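Long-range contacts in arginine kinase (Cydia pomonella granulosis virus, PDB 6VVG), which probably acts as an ATP-dependent serine/threonine protein kinase of a granulovirus, its kinase activity relying on a side-to-side dimer: residues Lys44-Pro53 against Gly85-Tyr93; His133-Leu144 against Gln191-Val202. All coordinates share one frame; numbering follows the deposited sequence.

Contact 1: Lys44-Pro53 against Gly85-Tyr93; sequences KRFVCKIVKP and GESLLIMDY. With AMP (adenosine monophosphate), chain C.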
loop_
_atom_site.group_PDB
_atom_site.type_symbol
_atom_site.label_atom_id
_atom_site.label_comp_id
_atom_site.label_asym_id
_atom_site.label_seq_id
_atom_site.Cartn_x
_atom_site.Cartn_y
_atom_site.Cartn_z
ATOM N N LYS A 44 -25.709 -14.498 9.845
ATOM C CA LYS A 44 -24.652 -13.558 10.191
ATOM C C LYS A 44 -24.844 -12.213 9.502
ATOM O O LYS A 44 -25.153 -12.140 8.311
ATOM C CB LYS A 44 -23.289 -14.137 9.815
ATOM C CG LYS A 44 -22.108 -13.287 10.257
ATOM C CD LYS A 44 -20.809 -14.074 10.175
ATOM C CE LYS A 44 -19.651 -13.293 10.778
ATOM N NZ LYS A 44 -18.508 -13.171 9.828
ATOM N N ARG A 45 -24.654 -11.148 10.272
ATOM C CA ARG A 45 -24.666 -9.795 9.743
ATOM C C ARG A 45 -23.258 -9.393 9.325
ATOM O O ARG A 45 -22.284 -9.676 10.027
ATOM C CB ARG A 45 -25.199 -8.810 10.784
ATOM C CG ARG A 45 -26.691 -8.581 10.703
ATOM C CD ARG A 45 -27.460 -9.786 11.226
ATOM N NE ARG A 45 -28.866 -9.466 11.455
ATOM C CZ ARG A 45 -29.846 -10.364 11.466
ATOM N NH1 ARG A 45 -29.575 -11.646 11.267
ATOM N NH2 ARG A 45 -31.097 -9.978 11.677
ATOM N N PHE A 46 -23.156 -8.740 8.177
ATOM C CA PHE A 46 -21.900 -8.191 7.693
ATOM C C PHE A 46 -22.073 -6.691 7.483
ATOM O O PHE A 46 -23.178 -6.150 7.570
ATOM C CB PHE A 46 -21.466 -8.867 6.379
ATOM C CG PHE A 46 -21.307 -10.367 6.480
ATOM C CD1 PHE A 46 -20.093 -10.919 6.852
ATOM C CD2 PHE A 46 -22.367 -11.224 6.201
ATOM C CE1 PHE A 46 -19.932 -12.288 6.948
ATOM C CE2 PHE A 46 -22.209 -12.601 6.298
ATOM C CZ PHE A 46 -20.990 -13.130 6.674
ATOM N N VAL A 47 -20.979 -6.036 7.104
ATOM C CA VAL A 47 -20.977 -4.623 6.744
ATOM C C VAL A 47 -20.498 -4.507 5.304
ATOM O O VAL A 47 -19.383 -4.940 4.983
ATOM C CB VAL A 47 -20.078 -3.801 7.679
ATOM C CG1 VAL A 47 -19.829 -2.420 7.093
ATOM C CG2 VAL A 47 -20.696 -3.704 9.067
ATOM N N CYS A 48 -21.324 -3.927 4.435
ATOM C CA CYS A 48 -20.945 -3.695 3.044
ATOM C C CYS A 48 -20.730 -2.203 2.823
ATOM O O CYS A 48 -21.659 -1.410 3.003
ATOM C CB CYS A 48 -22.001 -4.219 2.071
ATOM S SG CYS A 48 -21.630 -3.777 0.343
ATOM N N LYS A 49 -19.514 -1.828 2.435
ATOM C CA LYS A 49 -19.107 -0.445 2.226
ATOM C C LYS A 49 -18.982 -0.211 0.728
ATOM O O LYS A 49 -18.212 -0.903 0.053
ATOM C CB LYS A 49 -17.781 -0.179 2.935
ATOM C CG LYS A 49 -17.145 1.164 2.678
ATOM C CD LYS A 49 -15.945 1.344 3.605
ATOM C CE LYS A 49 -15.486 2.789 3.657
ATOM N NZ LYS A 49 -14.213 2.940 4.419
ATOM N N ILE A 50 -19.748 0.746 0.216
ATOM C CA ILE A 50 -19.759 1.089 -1.201
ATOM C C ILE A 50 -18.975 2.382 -1.377
ATOM O O ILE A 50 -19.312 3.406 -0.775
ATOM C CB ILE A 50 -21.196 1.247 -1.722
ATOM C CG1 ILE A 50 -21.971 -0.066 -1.593
ATOM C CG2 ILE A 50 -21.186 1.710 -3.171
ATOM C CD1 ILE A 50 -23.448 0.052 -1.936
ATOM N N VAL A 51 -17.944 2.349 -2.217
ATOM C CA VAL A 51 -17.088 3.507 -2.451
ATOM C C VAL A 51 -17.335 4.042 -3.854
ATOM O O VAL A 51 -17.476 3.272 -4.811
ATOM C CB VAL A 51 -15.599 3.159 -2.252
ATOM C CG1 VAL A 51 -14.718 4.340 -2.632
ATOM C CG2 VAL A 51 -15.332 2.727 -0.813
ATOM N N LYS A 52 -17.352 5.369 -3.972
ATOM C CA LYS A 52 -17.651 6.022 -5.236
ATOM C C LYS A 52 -16.549 5.749 -6.258
ATOM O O LYS A 52 -15.401 5.475 -5.891
ATOM C CB LYS A 52 -17.793 7.531 -5.033
ATOM C CG LYS A 52 -19.173 8.014 -4.605
ATOM C CD LYS A 52 -19.182 9.528 -4.352
ATOM C CE LYS A 52 -19.925 10.275 -5.458
ATOM N NZ LYS A 52 -20.036 11.738 -5.188
ATOM N N PRO A 53 -16.867 5.830 -7.551
ATOM C CA PRO A 53 -15.815 5.703 -8.570
ATOM C C PRO A 53 -14.754 6.783 -8.432
ATOM O O PRO A 53 -15.048 7.933 -8.096
ATOM C CB PRO A 53 -16.580 5.827 -9.897
ATOM C CG PRO A 53 -17.900 6.528 -9.524
ATOM C CD PRO A 53 -18.211 5.960 -8.150
ATOM N N GLY A 85 -16.708 2.447 -11.938
ATOM C CA GLY A 85 -17.928 2.335 -11.166
ATOM C C GLY A 85 -17.669 2.241 -9.682
ATOM O O GLY A 85 -16.634 2.687 -9.180
ATOM N N GLU A 86 -18.640 1.662 -8.982
ATOM C CA GLU A 86 -18.567 1.505 -7.540
ATOM C C GLU A 86 -17.733 0.285 -7.173
ATOM O O GLU A 86 -17.659 -0.694 -7.923
ATOM C CB GLU A 86 -19.972 1.363 -6.949
ATOM C CG GLU A 86 -20.904 2.524 -7.255
ATOM C CD GLU A 86 -22.235 2.408 -6.535
ATOM O OE1 GLU A 86 -22.917 1.378 -6.711
ATOM O OE2 GLU A 86 -22.598 3.343 -5.793
ATOM N N SER A 87 -17.106 0.350 -6.002
ATOM C CA SER A 87 -16.346 -0.758 -5.447
ATOM C C SER A 87 -16.913 -1.136 -4.086
ATOM O O SER A 87 -17.364 -0.281 -3.316
ATOM C CB SER A 87 -14.860 -0.414 -5.321
ATOM O OG SER A 87 -14.359 0.114 -6.537
ATOM N N LEU A 88 -16.880 -2.430 -3.799
ATOM C CA LEU A 88 -17.524 -2.990 -2.623
ATOM C C LEU A 88 -16.497 -3.589 -1.675
ATOM O O LEU A 88 -15.581 -4.293 -2.105
ATOM C CB LEU A 88 -18.509 -4.087 -3.017
ATOM C CG LEU A 88 -19.557 -3.814 -4.092
ATOM C CD1 LEU A 88 -20.608 -4.934 -4.083
ATOM C CD2 LEU A 88 -20.196 -2.467 -3.864
ATOM N N LEU A 89 -16.674 -3.336 -0.383
ATOM C CA LEU A 89 -15.944 -4.035 0.666
ATOM C C LEU A 89 -16.961 -4.683 1.596
ATOM O O LEU A 89 -17.763 -3.982 2.221
ATOM C CB LEU A 89 -15.035 -3.091 1.451
ATOM C CG LEU A 89 -13.772 -2.541 0.794
ATOM C CD1 LEU A 89 -14.136 -1.489 -0.227
ATOM C CD2 LEU A 89 -12.842 -1.974 1.859
ATOM N N ILE A 90 -16.935 -6.010 1.687
ATOM C CA ILE A 90 -17.817 -6.756 2.582
ATOM C C ILE A 90 -16.974 -7.246 3.750
ATOM O O ILE A 90 -16.077 -8.082 3.573
ATOM C CB ILE A 90 -18.519 -7.918 1.868
ATOM C CG1 ILE A 90 -19.364 -7.383 0.711
ATOM C CG2 ILE A 90 -19.384 -8.692 2.852
ATOM C CD1 ILE A 90 -20.032 -8.459 -0.119
ATOM N N MET A 91 -17.268 -6.733 4.942
ATOM C CA MET A 91 -16.462 -6.951 6.132
ATOM C C MET A 91 -17.353 -7.412 7.278
ATOM O O MET A 91 -18.584 -7.359 7.202
ATOM C CB MET A 91 -15.718 -5.669 6.533
ATOM C CG MET A 91 -16.654 -4.505 6.867
ATOM S SD MET A 91 -15.783 -2.971 7.244
ATOM C CE MET A 91 -14.784 -2.773 5.771
ATOM N N ASP A 92 -16.714 -7.870 8.349
ATOM C CA ASP A 92 -17.455 -8.273 9.534
ATOM C C ASP A 92 -18.176 -7.076 10.147
ATOM O O ASP A 92 -17.721 -5.933 10.050
ATOM C CB ASP A 92 -16.515 -8.875 10.581
ATOM C CG ASP A 92 -16.200 -10.335 10.328
ATOM O OD1 ASP A 92 -17.016 -11.031 9.692
ATOM O OD2 ASP A 92 -15.130 -10.788 10.783
ATOM N N TYR A 93 -19.319 -7.351 10.778
ATOM C CA TYR A 93 -19.929 -6.442 11.743
ATOM C C TYR A 93 -19.387 -6.821 13.116
ATOM O O TYR A 93 -19.595 -7.950 13.569
ATOM C CB TYR A 93 -21.456 -6.547 11.712
ATOM C CG TYR A 93 -22.166 -5.560 12.618
ATOM C CD1 TYR A 93 -22.124 -5.699 14.000
ATOM C CD2 TYR A 93 -22.876 -4.488 12.090
ATOM C CE1 TYR A 93 -22.763 -4.798 14.830
ATOM C CE2 TYR A 93 -23.523 -3.584 12.915
ATOM C CZ TYR A 93 -23.462 -3.745 14.283
ATOM O OH TYR A 93 -24.102 -2.850 15.111
HETATM P P AMP C . -16.786 3.756 8.571
HETATM O O1P AMP C . -16.532 5.232 8.785
HETATM O O2P AMP C . -16.291 3.020 9.792
HETATM O O3P AMP C . -16.202 3.373 7.233
HETATM O "O5'" AMP C . -18.354 3.492 8.475
HETATM C "C5'" AMP C . -19.285 4.419 9.011
HETATM C "C4'" AMP C . -19.881 3.931 10.310
HETATM O "O4'" AMP C . -20.460 2.609 10.128
HETATM C "C3'" AMP C . -18.914 3.743 11.469
HETATM O "O3'" AMP C . -18.574 4.961 12.111
HETATM C "C2'" AMP C . -19.675 2.773 12.358
HETATM O "O2'" AMP C . -20.723 3.437 13.049
HETATM C "C1'" AMP C . -20.289 1.846 11.308
HETATM N N9 AMP C . -19.386 0.721 11.003
HETATM C C8 AMP C . -18.369 0.797 10.140
HETATM N N7 AMP C . -17.758 -0.388 10.118
HETATM C C5 AMP C . -18.399 -1.197 10.974
HETATM C C6 AMP C . -18.179 -2.508 11.326
HETATM N N6 AMP C . -17.192 -3.483 10.907
HETATM N N1 AMP C . -18.963 -3.099 12.214
HETATM C C2 AMP C . -19.983 -2.405 12.773
HETATM N N3 AMP C . -20.203 -1.114 12.430
HETATM C C4 AMP C . -19.403 -0.514 11.527
HETATM O O HOH W 1 -19.821 -10.040 10.891
HETATM O O HOH W 2 -15.050 2.671 -6.886
#
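V47, K49 and V51 pair with M91, L89 and S87 through six nearly straight backbone hydrogen bonds, strands 45-51 and 87-92 running antiparallel with their axes 4.5 Å apart at closest approach and 152° between their directions. On the face turned to the nucleotide, M91 sends CG against V47, CG to CB 3.6 Å; a chi1 of 61° places that methylene between its own backbone N and carbonyl carbon, close to V47 O. V47 CG2 supports the adenine, 3.6 Å from AMP C6. AMP C2 points at one face of the Y93 ring, over its centre, while D92 O receives a short but strongly bent, weak bond from AMP N6. K49, extended to its tip, makes a weak 3.5 Å bond from NZ to AMP O3P and a salt bridge to E60 of helix 59-66. The reverse face is mostly apolar: I50 and L88 lie side by side, CG1 to CD2 3.8 Å, L88 packing on V10 and I50 on S6 of the second subunit. E86 OE2 touches I50 CG2, and OE1 bonds that S6. At one end K44 NZ reaches D92 OD1 at 2.6 Å, on the syn side but 30° out of the carboxylate plane; H77 also bonds this oxygen. Such a strand pair, leading into the hinge and carrying a lysine paired with a helix glutamate, is typical of the five-stranded N-lobe of protein kinases.

Contact 2: His133-Leu144 against Gln191-Val202; sequences HKNNIVHNDVKL and QTSFDWWAVGVV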
loop_
_atom_site.group_PDB
_atom_site.type_symbol
_atom_site.label_atom_id
_atom_site.label_comp_id
_atom_site.label_asym_id
_atom_site.label_seq_id
_atom_site.Cartn_x
_atom_site.Cartn_y
_atom_site.Cartn_z
ATOM N N HIS A 133 2.009 -0.441 12.108
ATOM C CA HIS A 133 3.175 0.349 11.741
ATOM C C HIS A 133 4.358 -0.510 11.319
ATOM O O HIS A 133 5.205 -0.034 10.557
ATOM C CB HIS A 133 3.558 1.248 12.918
ATOM C CG HIS A 133 2.552 2.324 13.200
ATOM N ND1 HIS A 133 2.498 3.000 14.400
ATOM C CD2 HIS A 133 1.567 2.845 12.431
ATOM C CE1 HIS A 133 1.524 3.892 14.357
ATOM N NE2 HIS A 133 0.943 3.817 13.173
ATOM N N LYS A 134 4.440 -1.759 11.785
ATOM C CA LYS A 134 5.525 -2.628 11.343
ATOM C C LYS A 134 5.545 -2.790 9.827
ATOM O O LYS A 134 6.585 -3.154 9.263
ATOM C CB LYS A 134 5.407 -4.002 12.006
ATOM C CG LYS A 134 5.726 -4.042 13.502
ATOM C CD LYS A 134 5.530 -5.462 14.046
ATOM C CE LYS A 134 5.609 -5.513 15.566
ATOM N NZ LYS A 134 4.473 -6.286 16.158
ATOM N N ASN A 135 4.423 -2.538 9.159
ATOM C CA ASN A 135 4.333 -2.595 7.706
ATOM C C ASN A 135 4.699 -1.274 7.042
ATOM O O ASN A 135 4.600 -1.168 5.814
ATOM C CB ASN A 135 2.915 -2.999 7.288
ATOM C CG ASN A 135 2.471 -4.310 7.914
ATOM O OD1 ASN A 135 2.929 -5.383 7.525
ATOM N ND2 ASN A 135 1.577 -4.227 8.893
ATOM N N ASN A 136 5.128 -0.278 7.820
ATOM C CA ASN A 136 5.401 1.069 7.316
ATOM C C ASN A 136 4.147 1.685 6.699
ATOM O O ASN A 136 4.191 2.349 5.661
ATOM C CB ASN A 136 6.569 1.066 6.329
ATOM C CG ASN A 136 7.918 1.153 7.033
ATOM O OD1 ASN A 136 7.984 1.171 8.263
ATOM N ND2 ASN A 136 8.995 1.209 6.259
ATOM N N ILE A 137 3.016 1.460 7.359
ATOM C CA ILE A 137 1.741 2.075 7.015
ATOM C C ILE A 137 1.207 2.758 8.265
ATOM O O ILE A 137 1.331 2.222 9.372
ATOM C CB ILE A 137 0.734 1.029 6.492
ATOM C CG1 ILE A 137 1.263 0.381 5.210
ATOM C CG2 ILE A 137 -0.621 1.668 6.254
ATOM C CD1 ILE A 137 0.400 -0.755 4.685
ATOM N N VAL A 138 0.616 3.937 8.096
ATOM C CA VAL A 138 -0.037 4.646 9.190
ATOM C C VAL A 138 -1.534 4.683 8.916
ATOM O O VAL A 138 -1.976 4.734 7.762
ATOM C CB VAL A 138 0.518 6.074 9.383
ATOM C CG1 VAL A 138 1.922 6.014 9.976
ATOM C CG2 VAL A 138 0.504 6.836 8.072
ATOM N N HIS A 139 -2.322 4.648 9.991
ATOM C CA HIS A 139 -3.775 4.686 9.845
ATOM C C HIS A 139 -4.234 6.055 9.353
ATOM O O HIS A 139 -5.014 6.157 8.398
ATOM C CB HIS A 139 -4.436 4.330 11.176
ATOM C CG HIS A 139 -5.928 4.262 11.111
ATOM N ND1 HIS A 139 -6.721 5.387 11.050
ATOM C CD2 HIS A 139 -6.773 3.205 11.097
ATOM C CE1 HIS A 139 -7.990 5.028 11.001
ATOM N NE2 HIS A 139 -8.050 3.708 11.027
ATOM N N ASN A 140 -3.762 7.119 9.997
ATOM C CA ASN A 140 -3.885 8.499 9.542
ATOM C C ASN A 140 -5.286 9.083 9.693
ATOM O O ASN A 140 -5.509 10.208 9.238
ATOM C CB ASN A 140 -3.449 8.646 8.074
ATOM C CG ASN A 140 -3.364 10.096 7.618
ATOM O OD1 ASN A 140 -2.846 10.963 8.326
ATOM N ND2 ASN A 140 -3.872 10.363 6.422
ATOM N N ASP A 141 -6.247 8.367 10.274
ATOM C CA ASP A 141 -7.495 9.019 10.673
ATOM C C ASP A 141 -7.988 8.456 12.020
ATOM O O ASP A 141 -9.162 8.114 12.174
ATOM C CB ASP A 141 -8.572 8.868 9.587
ATOM C CG ASP A 141 -9.623 9.947 9.702
ATOM O OD1 ASP A 141 -9.343 11.024 10.266
ATOM O OD2 ASP A 141 -10.737 9.748 9.238
ATOM N N VAL A 142 -7.072 8.162 12.940
ATOM C CA VAL A 142 -7.450 7.698 14.272
ATOM C C VAL A 142 -8.292 8.766 14.961
ATOM O O VAL A 142 -7.865 9.919 15.092
ATOM C CB VAL A 142 -6.198 7.382 15.098
ATOM C CG1 VAL A 142 -6.567 6.966 16.504
ATOM C CG2 VAL A 142 -5.354 6.326 14.393
ATOM N N LYS A 143 -9.486 8.386 15.404
ATOM C CA LYS A 143 -10.360 9.270 16.162
ATOM C C LYS A 143 -11.444 8.420 16.808
ATOM O O LYS A 143 -11.610 7.240 16.486
ATOM C CB LYS A 143 -10.970 10.358 15.276
ATOM C CG LYS A 143 -11.600 9.852 13.986
ATOM C CD LYS A 143 -12.300 10.991 13.246
ATOM C CE LYS A 143 -12.631 10.604 11.812
ATOM N NZ LYS A 143 -13.628 11.531 11.201
ATOM N N LEU A 144 -12.194 9.045 17.716
ATOM C CA LEU A 144 -13.209 8.326 18.476
ATOM C C LEU A 144 -14.147 7.546 17.562
ATOM O O LEU A 144 -14.466 6.383 17.824
ATOM C CB LEU A 144 -14.007 9.311 19.330
ATOM C CG LEU A 144 -13.219 10.208 20.284
ATOM C CD1 LEU A 144 -14.088 11.308 20.864
ATOM C CD2 LEU A 144 -12.628 9.347 21.388
ATOM N N GLN A 191 4.000 9.797 8.917
ATOM C CA GLN A 191 4.873 9.138 9.876
ATOM C C GLN A 191 4.033 8.626 11.034
ATOM O O GLN A 191 2.892 9.050 11.232
ATOM C CB GLN A 191 5.965 10.089 10.379
ATOM C CG GLN A 191 5.466 11.493 10.683
ATOM C CD GLN A 191 6.587 12.448 11.058
ATOM O OE1 GLN A 191 7.052 12.460 12.198
ATOM N NE2 GLN A 191 7.021 13.256 10.097
ATOM N N THR A 192 4.611 7.695 11.797
ATOM C CA THR A 192 3.873 7.097 12.905
ATOM C C THR A 192 3.435 8.148 13.916
ATOM O O THR A 192 2.388 7.993 14.556
ATOM C CB THR A 192 4.717 6.024 13.596
ATOM O OG1 THR A 192 5.961 6.585 14.033
ATOM C CG2 THR A 192 4.991 4.861 12.650
ATOM N N SER A 193 4.215 9.219 14.076
ATOM C CA SER A 193 3.870 10.240 15.059
ATOM C C SER A 193 2.516 10.872 14.761
ATOM O O SER A 193 1.839 11.347 15.681
ATOM C CB SER A 193 4.961 11.312 15.114
ATOM O OG SER A 193 4.960 12.123 13.951
ATOM N N PHE A 194 2.109 10.897 13.489
ATOM C CA PHE A 194 0.764 11.353 13.151
ATOM C C PHE A 194 -0.275 10.567 13.941
ATOM O O PHE A 194 -1.175 11.140 14.567
ATOM C CB PHE A 194 0.493 11.179 11.653
ATOM C CG PHE A 194 1.170 12.188 10.772
ATOM C CD1 PHE A 194 2.310 12.850 11.184
ATOM C CD2 PHE A 194 0.661 12.458 9.511
ATOM C CE1 PHE A 194 2.924 13.769 10.360
ATOM C CE2 PHE A 194 1.270 13.374 8.682
ATOM C CZ PHE A 194 2.405 14.032 9.107
ATOM N N ASP A 195 -0.168 9.236 13.896
ATOM C CA ASP A 195 -1.108 8.379 14.608
ATOM C C ASP A 195 -0.987 8.564 16.114
ATOM O O ASP A 195 -1.998 8.611 16.824
ATOM C CB ASP A 195 -0.866 6.914 14.233
ATOM C CG ASP A 195 -1.470 6.541 12.890
ATOM O OD1 ASP A 195 -2.256 7.338 12.342
ATOM O OD2 ASP A 195 -1.160 5.442 12.385
ATOM N N TRP A 196 0.242 8.664 16.623
ATOM C CA TRP A 196 0.428 8.756 18.067
ATOM C C TRP A 196 -0.193 10.030 18.623
ATOM O O TRP A 196 -0.770 10.018 19.716
ATOM C CB TRP A 196 1.916 8.673 18.410
ATOM C CG TRP A 196 2.511 7.341 18.048
ATOM C CD1 TRP A 196 3.729 7.113 17.475
ATOM C CD2 TRP A 196 1.904 6.052 18.223
ATOM N NE1 TRP A 196 3.919 5.764 17.293
ATOM C CE2 TRP A 196 2.813 5.092 17.742
ATOM C CE3 TRP A 196 0.682 5.618 18.748
ATOM C CZ2 TRP A 196 2.537 3.727 17.767
ATOM C CZ3 TRP A 196 0.410 4.264 18.769
ATOM C CH2 TRP A 196 1.335 3.333 18.284
ATOM N N TRP A 197 -0.089 11.139 17.888
ATOM C CA TRP A 197 -0.740 12.372 18.325
ATOM C C TRP A 197 -2.249 12.183 18.417
ATOM O O TRP A 197 -2.878 12.572 19.408
ATOM C CB TRP A 197 -0.401 13.517 17.369
ATOM C CG TRP A 197 -1.055 14.816 17.723
ATOM C CD1 TRP A 197 -2.302 15.234 17.357
ATOM C CD2 TRP A 197 -0.490 15.875 18.504
ATOM N NE1 TRP A 197 -2.550 16.485 17.867
ATOM C CE2 TRP A 197 -1.453 16.902 18.576
ATOM C CE3 TRP A 197 0.734 16.054 19.152
ATOM C CZ2 TRP A 197 -1.228 18.089 19.265
ATOM C CZ3 TRP A 197 0.957 17.234 19.838
ATOM C CH2 TRP A 197 -0.020 18.237 19.888
ATOM N N ALA A 198 -2.846 11.580 17.388
ATOM C CA ALA A 198 -4.280 11.308 17.424
ATOM C C ALA A 198 -4.632 10.390 18.587
ATOM O O ALA A 198 -5.669 10.571 19.237
ATOM C CB ALA A 198 -4.730 10.695 16.098
ATOM N N VAL A 199 -3.788 9.394 18.861
ATOM C CA VAL A 199 -4.002 8.560 20.041
ATOM C C VAL A 199 -4.029 9.426 21.293
ATOM O O VAL A 199 -4.859 9.228 22.189
ATOM C CB VAL A 199 -2.920 7.469 20.137
ATOM C CG1 VAL A 199 -2.965 6.809 21.511
ATOM C CG2 VAL A 199 -3.101 6.439 19.034
ATOM N N GLY A 200 -3.120 10.399 21.374
ATOM C CA GLY A 200 -3.120 11.301 22.511
ATOM C C GLY A 200 -4.427 12.053 22.660
ATOM O O GLY A 200 -4.947 12.201 23.768
ATOM N N VAL A 201 -4.979 12.541 21.548
ATOM C CA VAL A 201 -6.259 13.236 21.621
ATOM C C VAL A 201 -7.353 12.279 22.080
ATOM O O VAL A 201 -8.179 12.620 22.936
ATOM C CB VAL A 201 -6.605 13.877 20.265
ATOM C CG1 VAL A 201 -7.979 14.542 20.332
ATOM C CG2 VAL A 201 -5.537 14.882 19.857
ATOM N N VAL A 202 -7.377 11.070 21.518
ATOM C CA VAL A 202 -8.360 10.076 21.937
ATOM C C VAL A 202 -8.226 9.792 23.427
ATOM O O VAL A 202 -9.228 9.704 24.147
ATOM C CB VAL A 202 -8.208 8.790 21.102
ATOM C CG1 VAL A 202 -9.104 7.690 21.647
ATOM C CG2 VAL A 202 -8.511 9.067 19.640
HETATM O O HOH W 3 -4.211 9.052 12.946
#
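D195, on helix 192-208, turns its carboxylate toward segment 133-144 and gathers the polar bonds of the contact. OD2 takes two donors: H133 NE2 on its anti lone pair at 2.8 Å, almost perfectly straight and in the plane of the imidazole, and H139 N on its syn lone pair, also at 2.8 Å. OD1 accepts N140 N through its own syn lone pair; it also accepts a bond from a water, which in turn accepts V142 N. Ring and carboxylate are nearly coplanar, 17° apart, in keeping with the in-plane bond.

The aromatic contacts fix the rotation of H133 as well. T192 CG2 sits over one face of its ring in a CH-pi contact, 3.7 Å from the centroid, and the edge of the imidazole points at the face of W196 in an offset edge-to-face pair, planes at 84°.

Apolar packing continues along the helix. V142 meets A198, CB to CB at 3.8 Å, and its CG1, anti to the backbone N (chi1 177°), also reaches V199 and V202. V202 also meets L144, CG1 to CD2 3.9 Å, the two side chains sliding past each other in opposite directions.

H139-N140-D141 occupies the place of the HRD motif of protein kinases, and D195 that of the conserved aspartate of the F helix. With four donors, this buried carboxylate is probably kept ionised; by gripping two successive backbone amides it ties the shape of the catalytic loop directly to the core helix of the C-lobe.

How the contacts relate
Contact 1 lies in the sheet of the N-lobe and contact 2 in the core of the C-lobe, with centres 24 Å apart and nearest atoms about 9 Å apart; the nucleotide cleft comes between them. The pocket residue D160 relates the two: its side chain is about 3 Å from that of K49 in contact 1 and about 5 Å from that of H139 in contact 2. H139 NE2 is itself hydrogen-bonded to C159 O. AMP rests on contact 1, and the side chain of K143 in contact 2 comes within about 7 Å of it. Both also reach the second subunit, contact 1 through E86 to S6 there and contact 2 through N136 to V167 there.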